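Local coordinates for serine-rich Repeat Adhesion Glycoprotein (Srr1) (Streptococcus agalactiae, PDB 4MBO) that probably mediates bacterial attachment to host tissue, as a serine-rich repeat surface glycoprotein whose binding region recognises fibrinogen, at residues T167-N172 with E196-F202; Y210-D216 with V296-S302; V13-Q18 with A48-A52. All coordinates share one frame; numbering follows the deposited sequence.

Contact 1: residues T167-N172 with E196-F202; sequences TNVKTN and EGKEMYF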
loop_
_atom_site.group_PDB
_atom_site.type_symbol
_atom_site.label_atom_id
_atom_site.label_comp_id
_atom_site.label_asym_id
_atom_site.label_seq_id
_atom_site.Cartn_x
_atom_site.Cartn_y
_atom_site.Cartn_z
ATOM N N THR A 167 25.915 22.538 6.709
ATOM C CA THR A 167 27.246 22.494 6.203
ATOM C C THR A 167 27.973 21.170 6.458
ATOM O O THR A 167 28.626 20.619 5.562
ATOM C CB THR A 167 28.061 23.671 6.788
ATOM O OG1 THR A 167 27.415 24.896 6.426
ATOM C CG2 THR A 167 29.451 23.655 6.270
ATOM N N ASN A 168 27.801 20.610 7.657
ATOM C CA ASN A 168 28.542 19.426 8.050
ATOM C C ASN A 168 27.809 18.073 7.905
ATOM O O ASN A 168 28.427 17.012 8.011
ATOM C CB ASN A 168 29.053 19.596 9.509
ATOM C CG ASN A 168 27.931 19.982 10.521
ATOM O OD1 ASN A 168 26.850 20.462 10.155
ATOM N ND2 ASN A 168 28.218 19.784 11.804
ATOM N N VAL A 169 26.503 18.162 7.715
ATOM C CA VAL A 169 25.602 17.014 7.633
ATOM C C VAL A 169 24.525 17.259 6.598
ATOM O O VAL A 169 23.746 18.215 6.702
ATOM C CB VAL A 169 24.949 16.762 9.031
ATOM C CG1 VAL A 169 23.776 15.806 8.947
ATOM C CG2 VAL A 169 26.012 16.303 10.012
ATOM N N LYS A 170 24.467 16.387 5.584
ATOM C CA LYS A 170 23.448 16.440 4.545
ATOM C C LYS A 170 22.923 15.010 4.433
ATOM O O LYS A 170 23.675 14.080 4.058
ATOM C CB LYS A 170 24.037 16.896 3.207
ATOM C CG LYS A 170 24.909 18.132 3.358
ATOM C CD LYS A 170 25.630 18.494 2.054
ATOM C CE LYS A 170 26.522 19.709 2.226
ATOM N NZ LYS A 170 25.763 20.927 2.605
ATOM N N THR A 171 21.663 14.833 4.790
ATOM C CA THR A 171 21.056 13.522 4.764
ATOM C C THR A 171 19.591 13.625 4.379
ATOM O O THR A 171 18.981 14.684 4.494
ATOM C CB THR A 171 21.153 12.805 6.137
ATOM O OG1 THR A 171 20.534 13.615 7.143
ATOM C CG2 THR A 171 22.580 12.556 6.567
ATOM N N ASN A 172 19.026 12.534 3.880
ATOM C CA ASN A 172 17.588 12.461 3.637
ATOM C C ASN A 172 17.147 11.003 3.595
ATOM O O ASN A 172 17.873 10.158 3.131
ATOM C CB ASN A 172 17.108 13.247 2.406
ATOM C CG ASN A 172 17.566 12.665 1.081
ATOM O OD1 ASN A 172 16.797 11.969 0.432
ATOM N ND2 ASN A 172 18.800 12.968 0.674
ATOM N N GLU A 196 15.611 11.783 -2.253
ATOM C CA GLU A 196 15.637 13.082 -2.927
ATOM C C GLU A 196 16.694 13.192 -4.048
ATOM O O GLU A 196 16.679 14.139 -4.840
ATOM C CB GLU A 196 15.888 14.198 -1.896
ATOM C CG GLU A 196 14.827 14.304 -0.815
ATOM C CD GLU A 196 13.604 15.047 -1.278
ATOM O OE1 GLU A 196 13.725 16.277 -1.476
ATOM O OE2 GLU A 196 12.536 14.418 -1.445
ATOM N N GLY A 197 17.614 12.244 -4.100
ATOM C CA GLY A 197 18.673 12.293 -5.110
ATOM C C GLY A 197 19.548 13.526 -4.932
ATOM O O GLY A 197 19.757 14.293 -5.884
ATOM N N LYS A 198 20.051 13.703 -3.709
ATOM C CA LYS A 198 20.933 14.812 -3.340
ATOM C C LYS A 198 22.256 14.245 -2.853
ATOM O O LYS A 198 22.369 13.054 -2.579
ATOM C CB LYS A 198 20.336 15.615 -2.176
ATOM C CG LYS A 198 18.910 16.110 -2.350
ATOM C CD LYS A 198 18.379 16.774 -1.067
ATOM C CE LYS A 198 19.212 17.991 -0.666
ATOM N NZ LYS A 198 18.642 18.791 0.463
ATOM N N GLU A 199 23.279 15.084 -2.748
ATOM C CA GLU A 199 24.498 14.613 -2.118
ATOM C C GLU A 199 24.174 14.363 -0.636
ATOM O O GLU A 199 23.454 15.165 -0.007
ATOM C CB GLU A 199 25.602 15.650 -2.217
ATOM C CG GLU A 199 26.095 15.875 -3.642
ATOM C CD GLU A 199 26.759 14.631 -4.252
ATOM O OE1 GLU A 199 27.433 13.901 -3.485
ATOM O OE2 GLU A 199 26.639 14.396 -5.494
ATOM N N MET A 200 24.684 13.265 -0.099
ATOM C CA MET A 200 24.598 12.981 1.340
ATOM C C MET A 200 26.035 13.013 1.840
ATOM O O MET A 200 26.941 12.540 1.164
ATOM C CB MET A 200 23.898 11.669 1.673
ATOM C CG MET A 200 22.489 11.615 1.100
ATOM S SD MET A 200 21.374 10.561 2.036
ATOM C CE MET A 200 22.379 9.109 2.120
ATOM N N TYR A 201 26.230 13.581 3.014
ATOM C CA TYR A 201 27.557 13.838 3.509
ATOM C C TYR A 201 27.638 14.052 5.005
ATOM O O TYR A 201 26.777 14.723 5.587
ATOM C CB TYR A 201 28.027 15.122 2.808
ATOM C CG TYR A 201 29.276 15.826 3.308
ATOM C CD1 TYR A 201 30.545 15.338 2.990
ATOM C CD2 TYR A 201 29.195 17.046 3.983
ATOM C CE1 TYR A 201 31.692 15.998 3.378
ATOM C CE2 TYR A 201 30.355 17.721 4.378
ATOM C CZ TYR A 201 31.589 17.189 4.073
ATOM O OH TYR A 201 32.734 17.857 4.449
ATOM N N PHE A 202 28.697 13.508 5.587
ATOM C CA PHE A 202 29.111 13.783 6.955
ATOM C C PHE A 202 30.547 14.286 6.846
ATOM O O PHE A 202 31.406 13.596 6.287
ATOM C CB PHE A 202 29.182 12.547 7.876
ATOM C CG PHE A 202 27.865 12.019 8.360
ATOM C CD1 PHE A 202 26.694 12.758 8.303
ATOM C CD2 PHE A 202 27.827 10.791 9.009
ATOM C CE1 PHE A 202 25.513 12.258 8.803
ATOM C CE2 PHE A 202 26.649 10.298 9.555
ATOM C CZ PHE A 202 25.476 11.027 9.433
HETATM O O HOH W 1 20.890 14.835 1.603
#

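Contact 2: residues Y210-D216 with V296-S302; sequences YTIIGSD and VLYSTVS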
loop_
_atom_site.group_PDB
_atom_site.type_symbol
_atom_site.label_atom_id
_atom_site.label_comp_id
_atom_site.label_asym_id
_atom_site.label_seq_id
_atom_site.Cartn_x
_atom_site.Cartn_y
_atom_site.Cartn_z
ATOM N N TYR A 210 25.414 5.807 8.280
ATOM C CA TYR A 210 24.770 4.560 8.694
ATOM C C TYR A 210 23.258 4.680 8.531
ATOM O O TYR A 210 22.692 5.775 8.502
ATOM C CB TYR A 210 25.035 4.209 10.168
ATOM C CG TYR A 210 26.428 3.886 10.559
ATOM C CD1 TYR A 210 27.347 4.907 10.803
ATOM C CD2 TYR A 210 26.849 2.569 10.767
ATOM C CE1 TYR A 210 28.640 4.627 11.190
ATOM C CE2 TYR A 210 28.161 2.287 11.134
ATOM C CZ TYR A 210 29.043 3.323 11.357
ATOM O OH TYR A 210 30.348 3.112 11.748
ATOM N N THR A 211 22.619 3.527 8.379
ATOM C CA THR A 211 21.156 3.424 8.470
ATOM C C THR A 211 20.804 2.494 9.622
ATOM O O THR A 211 21.282 1.372 9.686
ATOM C CB THR A 211 20.498 2.982 7.176
ATOM O OG1 THR A 211 20.500 4.079 6.273
ATOM C CG2 THR A 211 19.066 2.509 7.410
ATOM N N ILE A 212 20.037 3.028 10.584
ATOM C CA ILE A 212 19.549 2.274 11.695
ATOM C C ILE A 212 18.030 2.109 11.485
ATOM O O ILE A 212 17.308 3.068 11.151
ATOM C CB ILE A 212 19.726 2.995 13.039
ATOM C CG1 ILE A 212 21.149 3.564 13.232
ATOM C CG2 ILE A 212 19.300 2.065 14.170
ATOM C CD1 ILE A 212 22.243 2.609 12.960
ATOM N N ILE A 213 17.565 0.882 11.677
ATOM C CA ILE A 213 16.138 0.549 11.612
ATOM C C ILE A 213 15.800 -0.009 12.984
ATOM O O ILE A 213 16.453 -0.948 13.473
ATOM C CB ILE A 213 15.857 -0.461 10.507
ATOM C CG1 ILE A 213 16.116 0.228 9.141
ATOM C CG2 ILE A 213 14.425 -0.985 10.601
ATOM C CD1 ILE A 213 16.312 -0.716 7.993
ATOM N N GLY A 214 14.796 0.565 13.634
ATOM C CA GLY A 214 14.435 0.115 14.973
ATOM C C GLY A 214 13.009 0.499 15.283
ATOM O O GLY A 214 12.246 0.782 14.360
ATOM N N SER A 215 12.651 0.464 16.567
ATOM C CA SER A 215 11.286 0.870 16.962
ATOM C C SER A 215 11.344 1.740 18.210
ATOM O O SER A 215 12.246 1.605 19.044
ATOM C CB SER A 215 10.361 -0.334 17.110
ATOM O OG SER A 215 10.864 -1.293 18.010
ATOM N N ASP A 216 10.376 2.651 18.308
ATOM C CA ASP A 216 10.317 3.609 19.412
ATOM C C ASP A 216 9.595 3.019 20.623
ATOM O O ASP A 216 10.243 2.535 21.557
ATOM C CB ASP A 216 9.647 4.911 18.932
ATOM C CG ASP A 216 10.479 5.649 17.867
ATOM O OD1 ASP A 216 11.675 5.942 18.142
ATOM O OD2 ASP A 216 9.929 5.969 16.777
ATOM N N VAL A 296 5.658 1.112 16.104
ATOM C CA VAL A 296 6.118 2.104 15.171
ATOM C C VAL A 296 7.586 1.833 14.858
ATOM O O VAL A 296 8.412 1.816 15.738
ATOM C CB VAL A 296 6.026 3.510 15.782
ATOM C CG1 VAL A 296 6.470 4.553 14.767
ATOM C CG2 VAL A 296 4.603 3.796 16.281
ATOM N N LEU A 297 7.892 1.638 13.590
ATOM C CA LEU A 297 9.275 1.431 13.194
ATOM C C LEU A 297 9.828 2.760 12.727
ATOM O O LEU A 297 9.085 3.628 12.266
ATOM C CB LEU A 297 9.332 0.466 12.028
ATOM C CG LEU A 297 9.019 -1.002 12.390
ATOM C CD1 LEU A 297 8.561 -1.763 11.138
ATOM C CD2 LEU A 297 10.232 -1.635 13.074
ATOM N N TYR A 298 11.139 2.893 12.799
ATOM C CA TYR A 298 11.806 4.073 12.277
ATOM C C TYR A 298 13.050 3.651 11.532
ATOM O O TYR A 298 13.579 2.534 11.705
ATOM C CB TYR A 298 12.232 5.044 13.360
ATOM C CG TYR A 298 13.317 4.533 14.292
ATOM C CD1 TYR A 298 14.651 4.620 13.936
ATOM C CD2 TYR A 298 13.012 3.984 15.540
ATOM C CE1 TYR A 298 15.665 4.166 14.769
ATOM C CE2 TYR A 298 14.018 3.534 16.393
ATOM C CZ TYR A 298 15.342 3.624 16.017
ATOM O OH TYR A 298 16.385 3.162 16.836
ATOM N N SER A 299 13.488 4.548 10.661
ATOM C CA SER A 299 14.746 4.390 9.906
ATOM C C SER A 299 15.521 5.673 9.923
ATOM O O SER A 299 14.942 6.765 9.929
ATOM C CB SER A 299 14.457 4.059 8.431
ATOM O OG SER A 299 13.722 2.869 8.321
ATOM N N THR A 300 16.844 5.559 9.847
ATOM C CA THR A 300 17.670 6.746 9.807
ATOM C C THR A 300 18.694 6.720 8.688
ATOM O O THR A 300 18.957 5.689 8.101
ATOM C CB THR A 300 18.528 6.900 11.091
ATOM O OG1 THR A 300 19.605 5.945 11.078
ATOM C CG2 THR A 300 17.719 6.776 12.358
ATOM N N VAL A 301 19.280 7.894 8.459
ATOM C CA VAL A 301 20.552 8.019 7.788
ATOM C C VAL A 301 21.282 8.896 8.835
ATOM O O VAL A 301 20.950 10.104 8.987
ATOM C CB VAL A 301 20.499 8.673 6.420
ATOM C CG1 VAL A 301 21.913 8.916 5.927
ATOM C CG2 VAL A 301 19.773 7.790 5.443
ATOM N N SER A 302 22.194 8.295 9.597
ATOM C CA SER A 302 22.751 8.981 10.770
ATOM C C SER A 302 24.051 8.369 11.173
ATOM O O SER A 302 24.545 7.469 10.521
ATOM C CB SER A 302 21.783 8.794 11.972
ATOM O OG SER A 302 21.673 7.392 12.373
HETATM O O HOH W 2 15.707 1.934 18.998
#

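Contact 3: residues V13-Q18 with A48-A52; sequences VSSELQ and AFSIA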
loop_
_atom_site.group_PDB
_atom_site.type_symbol
_atom_site.label_atom_id
_atom_site.label_comp_id
_atom_site.label_asym_id
_atom_site.label_seq_id
_atom_site.Cartn_x
_atom_site.Cartn_y
_atom_site.Cartn_z
ATOM N N VAL A 13 -24.923 -12.389 -14.813
ATOM C CA VAL A 13 -26.264 -11.803 -14.656
ATOM C C VAL A 13 -26.300 -10.279 -14.377
ATOM O O VAL A 13 -27.369 -9.739 -14.057
ATOM C CB VAL A 13 -27.059 -12.564 -13.541
ATOM C CG1 VAL A 13 -26.448 -12.397 -12.130
ATOM C CG2 VAL A 13 -28.513 -12.139 -13.539
ATOM N N SER A 14 -25.168 -9.579 -14.553
ATOM C CA SER A 14 -25.105 -8.138 -14.281
ATOM C C SER A 14 -26.128 -7.346 -15.078
ATOM O O SER A 14 -26.579 -6.270 -14.628
ATOM C CB SER A 14 -23.727 -7.562 -14.636
ATOM O OG SER A 14 -22.651 -8.154 -13.917
ATOM N N SER A 15 -26.442 -7.838 -16.286
ATOM C CA SER A 15 -27.403 -7.153 -17.169
ATOM C C SER A 15 -28.875 -7.306 -16.739
ATOM O O SER A 15 -29.744 -6.612 -17.300
ATOM C CB SER A 15 -27.224 -7.609 -18.630
ATOM O OG SER A 15 -27.553 -8.979 -18.783
ATOM N N GLU A 16 -29.150 -8.184 -15.759
ATOM C CA GLU A 16 -30.538 -8.475 -15.269
ATOM C C GLU A 16 -30.852 -7.847 -13.889
ATOM O O GLU A 16 -31.972 -7.974 -13.338
ATOM C CB GLU A 16 -30.734 -9.988 -15.154
ATOM C CG GLU A 16 -32.135 -10.433 -14.769
ATOM C CD GLU A 16 -32.295 -11.949 -14.702
ATOM O OE1 GLU A 16 -31.295 -12.684 -14.888
ATOM O OE2 GLU A 16 -33.439 -12.404 -14.461
ATOM N N LEU A 17 -29.845 -7.233 -13.297
ATOM C CA LEU A 17 -30.024 -6.595 -12.010
ATOM C C LEU A 17 -30.969 -5.423 -12.174
ATOM O O LEU A 17 -30.918 -4.745 -13.195
ATOM C CB LEU A 17 -28.660 -6.117 -11.497
ATOM C CG LEU A 17 -27.581 -7.193 -11.397
ATOM C CD1 LEU A 17 -26.304 -6.622 -10.847
ATOM C CD2 LEU A 17 -28.043 -8.353 -10.545
ATOM N N GLN A 18 -31.815 -5.169 -11.177
ATOM C CA GLN A 18 -32.767 -4.072 -11.205
ATOM C C GLN A 18 -32.515 -3.079 -10.080
ATOM O O GLN A 18 -31.880 -3.416 -9.081
ATOM C CB GLN A 18 -34.190 -4.631 -11.035
ATOM C CG GLN A 18 -34.601 -5.676 -12.068
ATOM C CD GLN A 18 -34.759 -5.094 -13.454
ATOM O OE1 GLN A 18 -35.375 -4.037 -13.628
ATOM N NE2 GLN A 18 -34.229 -5.783 -14.452
ATOM N N ALA A 48 -26.086 -1.256 -4.653
ATOM C CA ALA A 48 -27.246 -2.014 -4.248
ATOM C C ALA A 48 -28.072 -2.313 -5.485
ATOM O O ALA A 48 -27.980 -1.602 -6.501
ATOM C CB ALA A 48 -28.071 -1.214 -3.255
ATOM N N PHE A 49 -28.884 -3.352 -5.393
ATOM C CA PHE A 49 -29.796 -3.743 -6.467
ATOM C C PHE A 49 -30.766 -4.815 -5.959
ATOM O O PHE A 49 -30.630 -5.307 -4.830
ATOM C CB PHE A 49 -29.017 -4.305 -7.689
ATOM C CG PHE A 49 -28.188 -5.515 -7.384
ATOM C CD1 PHE A 49 -28.722 -6.800 -7.438
ATOM C CD2 PHE A 49 -26.844 -5.370 -7.038
ATOM C CE1 PHE A 49 -27.957 -7.915 -7.146
ATOM C CE2 PHE A 49 -26.085 -6.485 -6.725
ATOM C CZ PHE A 49 -26.631 -7.752 -6.790
ATOM N N SER A 50 -31.749 -5.128 -6.792
ATOM C CA SER A 50 -32.643 -6.232 -6.594
ATOM C C SER A 50 -32.521 -7.180 -7.779
ATOM O O SER A 50 -32.169 -6.766 -8.889
ATOM C CB SER A 50 -34.096 -5.763 -6.524
ATOM O OG SER A 50 -34.303 -5.016 -5.356
ATOM N N ILE A 51 -32.840 -8.456 -7.549
ATOM C CA ILE A 51 -32.843 -9.450 -8.628
ATOM C C ILE A 51 -33.933 -10.494 -8.299
ATOM O O ILE A 51 -34.025 -10.980 -7.155
ATOM C CB ILE A 51 -31.429 -10.051 -8.876
ATOM C CG1 ILE A 51 -31.452 -10.946 -10.109
ATOM C CG2 ILE A 51 -30.895 -10.816 -7.666
ATOM C CD1 ILE A 51 -30.077 -11.245 -10.653
ATOM N N ALA A 52 -34.803 -10.784 -9.261
ATOM C CA ALA A 52 -35.926 -11.709 -9.017
ATOM C C ALA A 52 -35.494 -13.105 -8.594
ATOM O O ALA A 52 -36.051 -13.692 -7.656
ATOM C CB ALA A 52 -36.805 -11.783 -10.254
#

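Contact 1: residues T167-N172 with E196-F202
N172 and Y201 meet the facing chain through quite different first torsions. In N172 the amide carbon lies between the backbone N and the carbonyl carbon (chi1 69°), which turns the amide toward E196; in Y201 CG is anti to the backbone N (chi1 168°), and the ring runs back toward T167 and N168. The amide does the more elaborate work. Its OD1 receives the backbone N of E196 at 2.9 Å in a nearly straight bond (167°), the donor standing out of the carbonyl plane, while CB and CG of E196 press on the same group. ND2 donates to a water at 3.0 Å, and that water in turn donates to E199 O; ND2 also reaches N194 OD1. One amide thus reaches both ends of the loop 196-199, E196 directly and E199 through the water. M200 crosses N172 at about a right angle, and its SD accepts a weak bond from N172 N at 3.6 Å.

Beyond the loop the strands rejoin. K170 and Y201 form a hydrogen-bonded antiparallel pair, K170 N to Y201 O and Y201 N to K170 O both measuring 2.8 Å. On their face of the sheet the Y201 ring receives T167 O in plane at its edge, 3.6 Å from CE2, and the lysine passes on to a salt bridge with E165. The other face carries V169 and F202 side by side, V169 CG1 lying 4.0 Å from CE1 at the edge of the F202 ring; T171 CG2 approaches that same CE1 obliquely at 3.7 Å. The whole is characteristic of a long beta hairpin, strands 169-181 and 186-202, the second broken by a short loop that the N172 amide bonds to, within the C-terminal region of a fibrinogen-binding adhesin.

Contact 2: residues Y210-D216 with V296-S302
Y298 lays one face of its ring over the backbone of G214, in an antiparallel pairing of strands 210-215 and 295-302 within a five-stranded sheet of the adhesin's C-terminal region. This is the aromatic-over-glycine arrangement known from beta sheets: the tyrosine CG sits between its backbone N and carbonyl carbon (chi1 67°), and the ring folds across the neighbouring strand instead of standing up from its own. G214 CA lies 4.0 Å from the ring centroid, only 22° off the normal, a CH-pi contact, and G214 C is 3.5 Å from Y298 CD2. G214 N lies over the centre of the same ring, 3.8 Å above the Y298 plane. Two backbone bonds, G214 N to Y298 O and Y298 N to G214 O, join the two residues as an antiparallel hydrogen-bonded pair.

Around the ring the neighbours are ordered by direction. I212 runs alongside it, pointing the same way, whereas D216 crosses it with its carboxylate tilted by just 20° from the ring plane, D216 OD1 coming 3.5 Å from Y298 CD2. K311 adds a cation-pi contact. Y298 OH bonds to NE2 of Q306 and, at 2.6 Å, to a water oxygen.

Further along, side chains enter the ladder itself. T300 N still reaches I212 O, but T211 OG1 donates to T300 O at 2.9 Å. The amide left over is met by a side chain: I212 N donates to T300 OG1 at 3.0 Å, and T300 OG1 in turn donates a hydrogen bond to S302 OG, 2.8 Å away.

Contact 3: residues V13-Q18 with A48-A52
L17 sits against both F49 and I51 with its two methyl branches divided between different tasks. L17 CD1 stands 3.9 Å from the centroid of the F49 ring, almost exactly on the normal (5° off), as a CH-pi contact over the face. L17 CD2 lies 3.4 Å from F49 CE1 and 3.5 Å from I51 CD1, and so bridges the two. I51 has CG1 anti to its backbone N (chi1 -173°), a setting that carries CD1 outward until it meets V13 CG2 tip to tip at 3.4 Å, closer than methyl groups usually come.

The next shell fixes this hydrophobic cluster. Q18 and S50 form an antiparallel hydrogen-bonded pair, Q18 N to S50 O at 2.8 Å and S50 N to Q18 O at 2.9 Å, which sets L17 beside the strand. A turn closed by E16 N donating to V13 O at 2.9 Å brings V13 back beside I51.

Outside lie the sheets of the bacterial Ig domain. Strand 43-51 runs between 20-25 and 116-126, while F60, W106 and L145, from strands 59-64, 101-106 and 139-145 of the other sheet, pack against the cluster, F60 meeting F49 edge-to-face.

Contacts 1 and 2 belong to one beta structure, and contact 3 to another region of the chain. The centres of contacts 1 and 2 are about 17 Å apart, yet they touch: F202 CZ comes 3.5 Å from S302 C, and V301 CG1 lies 3.8 Å from both T171 CG2 and M200 CE. Their sheets therefore pack face against face. Contact 3, at strand 43-51 of the Ig domain, is centred about 59 Å from contact 1 and 52 Å from contact 2, on the other side of the chain's centre. Small molecules lie near the first two: a calcium ion about 6 Å from the E196 side chain, and a MES molecule, probably from the crystallisation liquor, about 4 Å from that of S302.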